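Local coordinates for protein DNA polymerase III, beta subunit (Eubacterium rectale, PDB 3T0P) that probably forms, as a head-to-tail homodimer, a ring-shaped sliding clamp around DNA that tethers DNA polymerases and makes them processive, at residues Ile219-Ile224 with Val234-Ile238; Asn125-Val129 with His187-Lys191; Leu273-Asp279 with Ile296-Ser302. One frame throughout, in Å; residues are numbered along the deposited sequence.

Contact 1 of 3, residues Ile219-Ile224 with Val234-Ile238; sequences ITNNHI and VSRLI
L237 lies across I224 at about a right angle, its CD2 3.8 Å from I224 CG2, at the open end of the antiparallel beta hairpin made by strands 223-228 and 231-236 in the central clamp domain. The other methyl of L237, CD1, reaches over the turn before the hairpin and sits 3.6 Å from the backbone N of H223, also touching N221 O and, more loosely, I219 CG2. A branched leucine suits this place because one methyl lies on the turn backbone while the other packs on I224. With CG anti to the carbonyl carbon (chi1 -68°), the side chain of L237 folds back over N222 and H223.

Beneath these side chains, I224 and S235 form a hydrogen-bonded pair: I224 N donates to S235 O and S235 N to I224 O, each at 2.9 Å. H223 and R236 are the next, non-hydrogen-bonded pair, on the sheet face opposite to I224 and S235. There H223 CE1 nears the aliphatic CG of R236 and ND1 nears V234 CG1; the guanidinium stays well away.

Further out, V193 and V195 of strand 187-196 pack against L237 and I224, a setting that suits apolar residues. The hydroxyl of S235 is buried and bonds to T199 OG1 and to R236 O. Past the last bridge, L237 N still donates a hydrogen bond to N222 O at 3.0 Å, arriving 44° out of the carbonyl plane.

Contact 2 of 3, residues Asn125-Val129 with His187-Lys191; sequences NESIV and HYDSK
Two strands that border different sheets, 127-131 and 187-196, meet here at the surface of the clamp, and E126, just ahead of the first, grips the second. D189 N gives a bifurcated hydrogen bond to E126 OE1 and OE2, each 3.1 Å away and met on its syn side, 16° out of the carboxylate plane. CG stands anti to the backbone N (chi1 -171°) and the chain runs on extended, a length that lets glutamate span the gap. In one of two modelled conformers of K191, NZ adds a salt bridge at 3.2 Å to the anti lone pair of E126 OE1. Its charge would then probably offset the nearby carboxylate of D189, whose OD2 is 3.7 Å from E126 OE1. A water bridges E126 OE2 to H187 O. Replacing E126 by alanine removes the carboxylate and is likely to leave D189 N without that acceptor and K191 without its charge partner.

The strands' axes run 125° apart, 8.5 Å at their closest, so side chains rather than a backbone ladder join these sheet borders. Y188 leans across: I128 CG1 sits over the centre of its ring in a CH-pi contact, 4.0 Å from the centroid. I162, beside both residues, extends this apolar patch. At the far end of the ring, V129 N donates a weak hydrogen bond to Y188 OH, 3.3 Å long but nearly straight.

Contact 3 of 3, residues Leu273-Asp279 with Ile296-Ser302; sequences LLVKEGD and INSFIGS
L274 pushes its forked end between I296 and I300, CD1 lying 3.7 Å from I296 CG2 and CD2 3.7 Å from I300 CG2. The contact joins the loop after helix 261-272 to the turn between strands 291-297 and 302-308, an antiparallel hairpin of the C-terminal clamp domain. L274 and I296 run antiparallel alongside each other, whereas I300 crosses the leucine obliquely. Leucine suits the site because its branch offers one methyl to each isoleucine, and CD1 also reaches the backbone at S302. Alongside, V275 and I296 meet tip to tip, V275 CG1 being 3.9 Å from I296 CD1. On the other flank I300 CD1 rests on the aliphatic CG of K276, whose chain bends at chi2 (-87°) and carries NZ back to L273 O.

This wedge lies at the ring interface: F106 of the second subunit packs on L274 and I74 of that subunit on I300, while S302 pairs with a strand there and carries the sheet across the dimer boundary. Large apolar residues thus serve both the loop and the interface.

G301 fits its turn because its backbone angles would jam a CB against the preceding carbonyl oxygen. S298 links turn and loop through its hydroxyl, which is turned between its own backbone N and carbonyl carbon (chi1 73°). It accepts from I300 N in an ST turn, and S298 OG donates to L274 O from 32° out of the carbonyl plane, modelled at only 2.5 Å, so that its exact length is doubtful.

In the fold
From the N terminus, the chain enters contact 2 at 125-129, where strand 127-131 begins, and returns at 187-191 to close a loop of 57 intervening residues. Contact 1 follows in series, closing the short hairpin of strands 223-228 and 231-236. These two contacts touch, and share a sheet through the neighbouring strands 127-131 and 214-220. Together they tie that sheet to strand 187-196 at the border of another. Contact 3 comes last, closing 273-279 onto 296-302 in the C-terminal domain at the subunit boundary. Its centre is about 44 Å from that of contact 1, across the chain's centre. None of the three loops nests or crosses.

Contact 1 of 3, residues Ile219-Ile224 with Val234-Ile238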
ATOM      1  N   ILE B 219      33.366   6.203 -12.577  1.00 51.63           N
ATOM      2  CA  ILE B 219      32.837   6.437 -13.912  1.00 52.52           C
ATOM      3  C   ILE B 219      33.951   6.070 -14.888  1.00 60.10           C
ATOM      4  O   ILE B 219      34.937   6.790 -15.000  1.00 59.59           O
ATOM      5  CB  ILE B 219      32.298   7.888 -14.058  1.00 55.74           C
ATOM      6  CG1 ILE B 219      31.110   8.130 -13.087  1.00 54.30           C
ATOM      7  CG2 ILE B 219      31.851   8.113 -15.473  1.00 58.07           C
ATOM      8  CD1 ILE B 219      30.735   9.583 -12.817  1.00 59.14           C
ATOM      9  N   THR B 220      33.843   4.875 -15.484  1.00 61.05           N
ATOM     10  CA  THR B 220      34.850   4.339 -16.385  1.00 63.96           C
ATOM     11  C   THR B 220      34.222   3.990 -17.715  1.00 71.65           C
ATOM     12  O   THR B 220      33.739   2.865 -17.929  1.00 70.19           O
ATOM     13  CB  THR B 220      35.624   3.165 -15.756  1.00 78.30           C
ATOM     14  OG1 THR B 220      36.226   3.621 -14.541  1.00 81.43           O
ATOM     15  CG2 THR B 220      36.753   2.615 -16.676  1.00 80.93           C
ATOM     16  N   ASN B 221      34.224   5.039 -18.585  1.00 71.19           N
ATOM     17  CA  ASN B 221      33.886   5.169 -20.008  1.00 71.74           C
ATOM     18  C   ASN B 221      32.449   4.792 -20.375  1.00 71.20           C
ATOM     19  O   ASN B 221      31.682   5.640 -20.816  1.00 71.63           O
ATOM     20  CB  ASN B 221      34.862   4.327 -20.870  1.00 79.83           C
ATOM     21  CG  ASN B 221      36.331   4.452 -20.499  1.00111.79           C
ATOM     22  OD1 ASN B 221      36.911   5.550 -20.487  1.00106.57           O
ATOM     23  ND2 ASN B 221      36.963   3.320 -20.189  1.00103.77           N
ATOM     24  N   ASN B 222      32.138   3.510 -20.295  1.00 63.71           N
ATOM     25  CA  ASN B 222      30.871   2.922 -20.696  1.00 61.35           C
ATOM     26  C   ASN B 222      30.079   2.459 -19.492  1.00 59.75           C
ATOM     27  O   ASN B 222      28.963   1.959 -19.659  1.00 58.65           O
ATOM     28  CB  ASN B 222      31.154   1.714 -21.615  1.00 65.63           C
ATOM     29  CG  ASN B 222      32.379   1.866 -22.488  1.00103.81           C
ATOM     30  OD1 ASN B 222      33.428   1.254 -22.237  1.00104.06           O
ATOM     31  ND2 ASN B 222      32.284   2.721 -23.501  1.00 96.62           N
ATOM     32  N   HIS B 223      30.673   2.583 -18.281  1.00 53.34           N
ATOM     33  CA  HIS B 223      30.084   2.106 -17.037  1.00 51.66           C
ATOM     34  C   HIS B 223      30.187   3.083 -15.869  1.00 52.75           C
ATOM     35  O   HIS B 223      31.081   3.929 -15.809  1.00 51.52           O
ATOM     36  CB  HIS B 223      30.757   0.789 -16.626  1.00 52.33           C
ATOM     37  CG  HIS B 223      30.558  -0.311 -17.622  1.00 56.27           C
ATOM     38  ND1 HIS B 223      29.444  -1.126 -17.580  1.00 57.26           N
ATOM     39  CD2 HIS B 223      31.305  -0.652 -18.694  1.00 58.80           C
ATOM     40  CE1 HIS B 223      29.563  -1.951 -18.607  1.00 57.05           C
ATOM     41  NE2 HIS B 223      30.666  -1.699 -19.304  1.00 58.62           N
ATOM     42  N   ILE B 224      29.232   2.955 -14.948  1.00 45.73           N
ATOM     43  CA  ILE B 224      29.205   3.661 -13.677  1.00 43.94           C
ATOM     44  C   ILE B 224      29.113   2.570 -12.606  1.00 48.53           C
ATOM     45  O   ILE B 224      28.372   1.607 -12.780  1.00 49.03           O
ATOM     46  CB  ILE B 224      28.119   4.750 -13.552  1.00 45.38           C
ATOM     47  CG1 ILE B 224      28.286   5.541 -12.224  1.00 45.08           C
ATOM     48  CG2 ILE B 224      26.685   4.183 -13.734  1.00 43.88           C
ATOM     49  CD1 ILE B 224      27.585   6.959 -12.218  1.00 45.71           C
ATOM     50  N   VAL B 234      26.656  -1.978 -10.674  1.00 44.39           N
ATOM     51  CA  VAL B 234      27.307  -1.674 -11.946  1.00 44.71           C
ATOM     52  C   VAL B 234      26.246  -1.410 -13.023  1.00 48.18           C
ATOM     53  O   VAL B 234      25.321  -2.195 -13.188  1.00 47.11           O
ATOM     54  CB  VAL B 234      28.290  -2.779 -12.366  1.00 49.41           C
ATOM     55  CG1 VAL B 234      29.006  -2.399 -13.670  1.00 49.70           C
ATOM     56  CG2 VAL B 234      29.300  -3.051 -11.255  1.00 49.21           C
ATOM     57  N   SER B 235      26.375  -0.305 -13.744  1.00 46.13           N
ATOM     58  CA  SER B 235      25.408   0.035 -14.773  1.00 45.34           C
ATOM     59  C   SER B 235      26.073   0.512 -16.022  1.00 49.76           C
ATOM     60  O   SER B 235      27.075   1.230 -15.963  1.00 50.61           O
ATOM     61  CB  SER B 235      24.445   1.103 -14.264  1.00 46.80           C
ATOM     62  OG  SER B 235      23.547   1.580 -15.255  1.00 50.39           O
ATOM     63  N   ARG B 236      25.498   0.137 -17.183  1.00 46.47           N
ATOM     64  CA  ARG B 236      25.911   0.659 -18.485  1.00 45.41           C
ATOM     65  C   ARG B 236      25.517   2.126 -18.537  1.00 48.83           C
ATOM     66  O   ARG B 236      24.635   2.532 -17.796  1.00 46.92           O
ATOM     67  CB  ARG B 236      25.229  -0.098 -19.614  1.00 45.71           C
ATOM     68  CG  ARG B 236      25.725  -1.528 -19.860  1.00 56.90           C
ATOM     69  CD  ARG B 236      25.351  -2.038 -21.260  1.00 71.11           C
ATOM     70  NE  ARG B 236      24.010  -1.611 -21.688  1.00 86.37           N
ATOM     71  CZ  ARG B 236      23.003  -2.432 -21.984  1.00100.60           C
ATOM     72  NH1 ARG B 236      23.175  -3.750 -21.945  1.00 79.84           N
ATOM     73  NH2 ARG B 236      21.822  -1.940 -22.341  1.00 89.21           N
ATOM     74  N   LEU B 237      26.181   2.933 -19.356  1.00 46.75           N
ATOM     75  CA  LEU B 237      25.848   4.339 -19.511  1.00 46.84           C
ATOM     76  C   LEU B 237      25.158   4.541 -20.861  1.00 53.44           C
ATOM     77  O   LEU B 237      25.333   3.725 -21.756  1.00 54.45           O
ATOM     78  CB  LEU B 237      27.130   5.194 -19.424  1.00 47.28           C
ATOM     79  CG  LEU B 237      27.821   5.238 -18.069  1.00 50.61           C
ATOM     80  CD1 LEU B 237      29.185   5.860 -18.209  1.00 52.16           C
ATOM     81  CD2 LEU B 237      26.972   5.987 -17.025  1.00 46.84           C
ATOM     82  N   ILE B 238      24.378   5.616 -21.017  1.00 50.79           N
ATOM     83  CA  ILE B 238      23.713   5.895 -22.298  1.00 50.82           C
ATOM     84  C   ILE B 238      24.684   6.665 -23.211  1.00 58.96           C
ATOM     85  O   ILE B 238      25.245   7.687 -22.799  1.00 57.31           O
ATOM     86  CB  ILE B 238      22.379   6.646 -22.102  1.00 51.11           C
ATOM     87  CG1 ILE B 238      21.489   5.897 -21.092  1.00 49.03           C
ATOM     88  CG2 ILE B 238      21.685   6.846 -23.457  1.00 50.70           C
ATOM     89  CD1 ILE B 238      20.241   6.606 -20.659  1.00 52.33           C
TER

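Contact 2 of 3, residues Asn125-Val129 with His187-Lys191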
ATOM      1  N   ASN B 125      39.268   3.891 -11.697  1.00 63.40           N
ATOM      2  CA  ASN B 125      40.192   4.993 -11.799  1.00 62.95           C
ATOM      3  C   ASN B 125      39.873   5.947 -10.662  1.00 60.55           C
ATOM      4  O   ASN B 125      39.954   5.562  -9.485  1.00 57.92           O
ATOM      5  CB  ASN B 125      40.114   5.643 -13.195  1.00 65.51           C
ATOM      6  CG  ASN B 125      40.397   4.672 -14.323  1.00 90.28           C
ATOM      7  OD1 ASN B 125      41.325   3.843 -14.257  1.00 79.16           O
ATOM      8  ND2 ASN B 125      39.578   4.736 -15.370  1.00 81.81           N
ATOM      9  N   GLU B 126      39.532   7.179 -11.014  1.00 55.00           N
ATOM     10  CA  GLU B 126      39.178   8.243 -10.100  1.00 54.70           C
ATOM     11  C   GLU B 126      37.845   7.897  -9.419  1.00 57.12           C
ATOM     12  O   GLU B 126      36.918   7.429 -10.081  1.00 55.56           O
ATOM     13  CB  GLU B 126      39.097   9.559 -10.883  1.00 56.54           C
ATOM     14  CG  GLU B 126      38.947  10.799 -10.025  1.00 71.98           C
ATOM     15  CD  GLU B 126      38.975  12.117 -10.783  1.00 86.10           C
ATOM     16  OE1 GLU B 126      38.257  12.242 -11.802  1.00 84.94           O
ATOM     17  OE2 GLU B 126      39.713  13.031 -10.348  1.00 62.20           O
ATOM     18  N   SER B 127      37.793   8.066  -8.099  1.00 53.99           N
ATOM     19  CA  SER B 127      36.633   7.801  -7.243  1.00 53.72           C
ATOM     20  C   SER B 127      35.988   9.093  -6.796  1.00 61.56           C
ATOM     21  O   SER B 127      36.687  10.059  -6.506  1.00 66.26           O
ATOM     22  CB  SER B 127      37.058   7.015  -6.013  1.00 55.87           C
ATOM     23  OG  SER B 127      38.111   7.713  -5.372  1.00 66.92           O
ATOM     24  N   ILE B 128      34.670   9.108  -6.729  1.00 55.02           N
ATOM     25  CA  ILE B 128      33.876  10.238  -6.271  1.00 53.66           C
ATOM     26  C   ILE B 128      33.138   9.773  -5.006  1.00 52.46           C
ATOM     27  O   ILE B 128      32.475   8.745  -5.033  1.00 49.00           O
ATOM     28  CB  ILE B 128      32.915  10.715  -7.402  1.00 57.25           C
ATOM     29  CG1 ILE B 128      33.699  11.319  -8.588  1.00 60.50           C
ATOM     30  CG2 ILE B 128      31.879  11.713  -6.897  1.00 56.34           C
ATOM     31  CD1 ILE B 128      33.951  10.339  -9.824  1.00 70.04           C
ATOM     32  N   VAL B 129      33.233  10.526  -3.911  1.00 48.63           N
ATOM     33  CA  VAL B 129      32.521  10.173  -2.692  1.00 46.81           C
ATOM     34  C   VAL B 129      31.338  11.147  -2.428  1.00 47.40           C
ATOM     35  O   VAL B 129      31.524  12.348  -2.350  1.00 45.13           O
ATOM     36  CB  VAL B 129      33.462  10.116  -1.467  1.00 50.83           C
ATOM     37  CG1 VAL B 129      32.681   9.746  -0.210  1.00 48.88           C
ATOM     38  CG2 VAL B 129      34.598   9.138  -1.695  1.00 51.69           C
ATOM     39  N   HIS B 187      38.224  17.959  -5.405  1.00 57.82           N
ATOM     40  CA  HIS B 187      38.308  18.392  -6.785  0.50 58.43           C
ATOM     41  C   HIS B 187      38.517  17.158  -7.642  1.00 60.83           C
ATOM     42  O   HIS B 187      39.270  16.238  -7.277  1.00 57.83           O
ATOM     43  CB  HIS B 187      39.378  19.459  -6.958  0.50 61.34           C
ATOM     44  CG  HIS B 187      38.943  20.753  -6.349  0.50 65.47           C
ATOM     45  ND1 HIS B 187      38.549  21.823  -7.132  0.50 67.64           N
ATOM     46  CD2 HIS B 187      38.779  21.079  -5.045  0.50 67.51           C
ATOM     47  CE1 HIS B 187      38.186  22.765  -6.280  0.50 67.49           C
ATOM     48  NE2 HIS B 187      38.325  22.368  -5.015  0.50 67.79           N
ATOM     49  N   TYR B 188      37.759  17.093  -8.725  1.00 57.85           N
ATOM     50  CA  TYR B 188      37.757  15.937  -9.608  1.00 56.54           C
ATOM     51  C   TYR B 188      37.979  16.340 -11.050  1.00 63.02           C
ATOM     52  O   TYR B 188      37.699  17.488 -11.410  1.00 62.51           O
ATOM     53  CB  TYR B 188      36.402  15.231  -9.492  1.00 54.49           C
ATOM     54  CG  TYR B 188      36.067  14.705  -8.108  1.00 54.38           C
ATOM     55  CD1 TYR B 188      36.716  13.592  -7.588  1.00 55.54           C
ATOM     56  CD2 TYR B 188      35.077  15.299  -7.336  1.00 53.69           C
ATOM     57  CE1 TYR B 188      36.436  13.127  -6.307  1.00 54.55           C
ATOM     58  CE2 TYR B 188      34.741  14.798  -6.079  1.00 52.69           C
ATOM     59  CZ  TYR B 188      35.415  13.702  -5.578  1.00 60.54           C
ATOM     60  OH  TYR B 188      35.144  13.219  -4.326  1.00 63.83           O
ATOM     61  N   ASP B 189      38.427  15.383 -11.888  1.00 61.29           N
ATOM     62  CA  ASP B 189      38.553  15.600 -13.324  1.00 63.26           C
ATOM     63  C   ASP B 189      37.170  15.760 -13.911  1.00 65.98           C
ATOM     64  O   ASP B 189      36.202  15.236 -13.350  1.00 64.31           O
ATOM     65  CB  ASP B 189      39.280  14.438 -14.027  1.00 66.61           C
ATOM     66  CG  ASP B 189      40.731  14.230 -13.644  1.00 77.88           C
ATOM     67  OD1 ASP B 189      41.372  15.205 -13.170  1.00 79.89           O
ATOM     68  OD2 ASP B 189      41.232  13.098 -13.826  1.00 82.45           O
ATOM     69  N   SER B 190      37.066  16.495 -15.021  1.00 64.10           N
ATOM     70  CA  SER B 190      35.798  16.698 -15.688  1.00 63.22           C
ATOM     71  C   SER B 190      35.236  15.365 -16.187  1.00 66.42           C
ATOM     72  O   SER B 190      35.978  14.513 -16.682  1.00 67.30           O
ATOM     73  CB  SER B 190      35.943  17.689 -16.829  1.00 66.74           C
ATOM     74  OG  SER B 190      36.190  18.968 -16.272  1.00 78.31           O
ATOM     75  N   LYS B 191      33.933  15.196 -16.002  1.00 59.99           N
ATOM     76  CA  LYS B 191      33.183  14.010 -16.410  0.50 59.02           C
ATOM     77  C   LYS B 191      31.772  14.436 -16.750  1.00 62.36           C
ATOM     78  O   LYS B 191      31.228  15.302 -16.070  1.00 61.86           O
ATOM     79  CB  LYS B 191      33.199  12.927 -15.309  0.50 59.71           C
ATOM     80  CG  LYS B 191      34.191  11.815 -15.596  0.50 68.70           C
ATOM     81  CD  LYS B 191      34.718  11.180 -14.322  0.50 73.04           C
ATOM     82  CE  LYS B 191      35.888  10.280 -14.615  0.50 69.95           C
ATOM     83  NZ  LYS B 191      36.630   9.943 -13.382  0.50 73.77           N
TER
HETATM   84  O   HOH W   1      41.005  14.296  -8.400  1.00 58.40           O

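Contact 3 of 3, residues Leu273-Asp279 with Ile296-Ser302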
ATOM      1  N   LEU B 273      -7.826  17.593  -8.178  1.00 44.33           N
ATOM      2  CA  LEU B 273      -8.991  16.749  -7.901  1.00 43.49           C
ATOM      3  C   LEU B 273     -10.085  16.959  -8.973  1.00 48.77           C
ATOM      4  O   LEU B 273     -10.883  16.060  -9.201  1.00 48.31           O
ATOM      5  CB  LEU B 273      -9.551  16.942  -6.466  1.00 42.69           C
ATOM      6  CG  LEU B 273     -10.337  18.220  -6.115  1.00 46.38           C
ATOM      7  CD1 LEU B 273     -11.810  18.091  -6.459  1.00 46.86           C
ATOM      8  CD2 LEU B 273     -10.184  18.556  -4.643  1.00 44.88           C
ATOM      9  N   LEU B 274     -10.109  18.120  -9.642  1.00 47.72           N
ATOM     10  CA  LEU B 274     -11.127  18.391 -10.656  1.00 48.64           C
ATOM     11  C   LEU B 274     -10.791  17.780 -12.029  1.00 56.76           C
ATOM     12  O   LEU B 274     -11.662  17.691 -12.889  1.00 58.31           O
ATOM     13  CB  LEU B 274     -11.343  19.891 -10.793  1.00 48.46           C
ATOM     14  CG  LEU B 274     -12.020  20.561  -9.614  1.00 50.33           C
ATOM     15  CD1 LEU B 274     -12.011  22.039  -9.772  1.00 48.16           C
ATOM     16  CD2 LEU B 274     -13.460  20.086  -9.441  1.00 51.21           C
ATOM     17  N   VAL B 275      -9.553  17.352 -12.217  1.00 55.93           N
ATOM     18  CA  VAL B 275      -9.092  16.786 -13.470  1.00 58.82           C
ATOM     19  C   VAL B 275      -8.635  15.302 -13.249  1.00 72.41           C
ATOM     20  O   VAL B 275      -7.698  15.025 -12.497  1.00 71.20           O
ATOM     21  CB  VAL B 275      -8.023  17.700 -14.127  1.00 61.05           C
ATOM     22  CG1 VAL B 275      -8.661  19.006 -14.591  1.00 61.29           C
ATOM     23  CG2 VAL B 275      -6.877  18.005 -13.179  1.00 59.81           C
ATOM     24  N   LYS B 276      -9.384  14.355 -13.837  1.00 76.92           N
ATOM     25  CA  LYS B 276      -9.128  12.909 -13.701  1.00 79.18           C
ATOM     26  C   LYS B 276      -8.776  12.315 -15.066  1.00 87.99           C
ATOM     27  O   LYS B 276      -9.347  12.746 -16.067  1.00 88.24           O
ATOM     28  CB  LYS B 276     -10.336  12.164 -13.074  1.00 82.09           C
ATOM     29  CG  LYS B 276     -11.047  12.873 -11.900  1.00 91.45           C
ATOM     30  CD  LYS B 276     -10.442  12.590 -10.508  1.00 94.86           C
ATOM     31  CE  LYS B 276     -11.481  12.799  -9.413  1.00 91.66           C
ATOM     32  NZ  LYS B 276     -10.880  13.186  -8.099  1.00 79.41           N
ATOM     33  N   GLU B 277      -7.842  11.325 -15.077  1.00 87.78           N
ATOM     34  CA  GLU B 277      -7.205  10.548 -16.170  1.00 88.85           C
ATOM     35  C   GLU B 277      -7.671  10.868 -17.625  1.00 94.25           C
ATOM     36  O   GLU B 277      -6.804  11.059 -18.483  1.00 93.50           O
ATOM     37  CB  GLU B 277      -7.325   9.036 -15.908  1.00 90.23           C
ATOM     38  N   GLY B 278      -8.989  10.883 -17.877  1.00 92.39           N
ATOM     39  CA  GLY B 278      -9.581  11.191 -19.180  1.00 93.66           C
ATOM     40  C   GLY B 278      -9.620  12.669 -19.544  1.00 97.45           C
ATOM     41  O   GLY B 278     -10.085  13.033 -20.632  1.00 97.68           O
ATOM     42  N   ASP B 279      -9.138  13.529 -18.617  1.00 92.71           N
ATOM     43  CA  ASP B 279      -9.077  14.989 -18.748  1.00 92.25           C
ATOM     44  C   ASP B 279      -7.633  15.474 -18.674  1.00 91.29           C
ATOM     45  O   ASP B 279      -6.786  14.882 -17.988  1.00 90.95           O
ATOM     46  CB  ASP B 279      -9.913  15.666 -17.633  1.00 94.62           C
ATOM     47  CG  ASP B 279     -10.908  16.733 -18.084  1.00111.76           C
ATOM     48  OD1 ASP B 279     -10.617  17.449 -19.073  1.00114.28           O
ATOM     49  OD2 ASP B 279     -11.963  16.884 -17.418  1.00118.90           O
ATOM     50  N   ILE B 296      -8.972  26.498 -12.341  1.00 38.88           N
ATOM     51  CA  ILE B 296      -9.115  25.305 -13.118  1.00 39.45           C
ATOM     52  C   ILE B 296     -10.596  25.084 -13.245  1.00 45.61           C
ATOM     53  O   ILE B 296     -11.356  25.454 -12.346  1.00 45.06           O
ATOM     54  CB  ILE B 296      -8.319  24.093 -12.534  1.00 42.23           C
ATOM     55  CG1 ILE B 296      -8.001  23.058 -13.626  1.00 42.44           C
ATOM     56  CG2 ILE B 296      -8.994  23.460 -11.284  1.00 42.00           C
ATOM     57  CD1 ILE B 296      -6.784  22.130 -13.265  1.00 43.35           C
ATOM     58  N   ASN B 297     -11.021  24.522 -14.366  1.00 45.43           N
ATOM     59  CA  ASN B 297     -12.433  24.153 -14.568  1.00 47.80           C
ATOM     60  C   ASN B 297     -12.469  22.868 -15.384  1.00 54.14           C
ATOM     61  O   ASN B 297     -11.576  22.630 -16.198  1.00 54.56           O
ATOM     62  CB  ASN B 297     -13.253  25.272 -15.221  1.00 50.73           C
ATOM     63  CG  ASN B 297     -12.726  25.635 -16.551  1.00 87.50           C
ATOM     64  OD1 ASN B 297     -13.076  25.018 -17.563  1.00 85.37           O
ATOM     65  ND2 ASN B 297     -11.781  26.566 -16.551  1.00 90.15           N
ATOM     66  N   SER B 298     -13.461  22.023 -15.123  1.00 51.30           N
ATOM     67  CA  SER B 298     -13.677  20.753 -15.810  1.00 50.96           C
ATOM     68  C   SER B 298     -15.164  20.429 -15.811  1.00 54.45           C
ATOM     69  O   SER B 298     -15.969  21.254 -15.376  1.00 51.67           O
ATOM     70  CB  SER B 298     -12.860  19.636 -15.156  1.00 52.81           C
ATOM     71  OG  SER B 298     -13.381  19.229 -13.898  1.00 60.20           O
ATOM     72  N   PHE B 299     -15.533  19.226 -16.289  1.00 56.59           N
ATOM     73  CA  PHE B 299     -16.921  18.749 -16.263  1.00 58.96           C
ATOM     74  C   PHE B 299     -17.387  18.545 -14.816  1.00 60.74           C
ATOM     75  O   PHE B 299     -18.563  18.718 -14.542  1.00 60.55           O
ATOM     76  CB  PHE B 299     -17.082  17.461 -17.081  1.00 62.06           C
ATOM     77  CG  PHE B 299     -16.890  17.719 -18.556  1.00 65.62           C
ATOM     78  CD1 PHE B 299     -17.828  18.454 -19.280  1.00 70.52           C
ATOM     79  CD2 PHE B 299     -15.755  17.265 -19.215  1.00 68.85           C
ATOM     80  CE1 PHE B 299     -17.636  18.721 -20.638  1.00 72.37           C
ATOM     81  CE2 PHE B 299     -15.561  17.533 -20.578  1.00 72.76           C
ATOM     82  CZ  PHE B 299     -16.504  18.255 -21.278  1.00 71.80           C
ATOM     83  N   ILE B 300     -16.454  18.241 -13.892  1.00 56.42           N
ATOM     84  CA  ILE B 300     -16.747  18.035 -12.463  1.00 56.40           C
ATOM     85  C   ILE B 300     -17.124  19.375 -11.775  1.00 61.16           C
ATOM     86  O   ILE B 300     -17.991  19.388 -10.906  1.00 63.01           O
ATOM     87  CB  ILE B 300     -15.563  17.350 -11.760  1.00 58.28           C
ATOM     88  CG1 ILE B 300     -15.341  15.943 -12.329  1.00 58.05           C
ATOM     89  CG2 ILE B 300     -15.779  17.297 -10.258  1.00 60.85           C
ATOM     90  CD1 ILE B 300     -14.003  15.344 -12.044  1.00 57.72           C
ATOM     91  N   GLY B 301     -16.459  20.463 -12.153  1.00 54.37           N
ATOM     92  CA  GLY B 301     -16.711  21.788 -11.599  1.00 52.90           C
ATOM     93  C   GLY B 301     -15.531  22.725 -11.734  1.00 53.76           C
ATOM     94  O   GLY B 301     -14.624  22.477 -12.535  1.00 54.06           O
ATOM     95  N   SER B 302     -15.514  23.805 -10.952  1.00 47.11           N
ATOM     96  CA  SER B 302     -14.393  24.748 -11.041  1.00 45.02           C
ATOM     97  C   SER B 302     -13.795  25.093  -9.670  1.00 45.06           C
ATOM     98  O   SER B 302     -14.382  24.827  -8.622  1.00 42.88           O
ATOM     99  CB  SER B 302     -14.812  26.024 -11.766  1.00 45.80           C
ATOM    100  OG  SER B 302     -15.822  26.683 -11.024  1.00 53.61           O
TER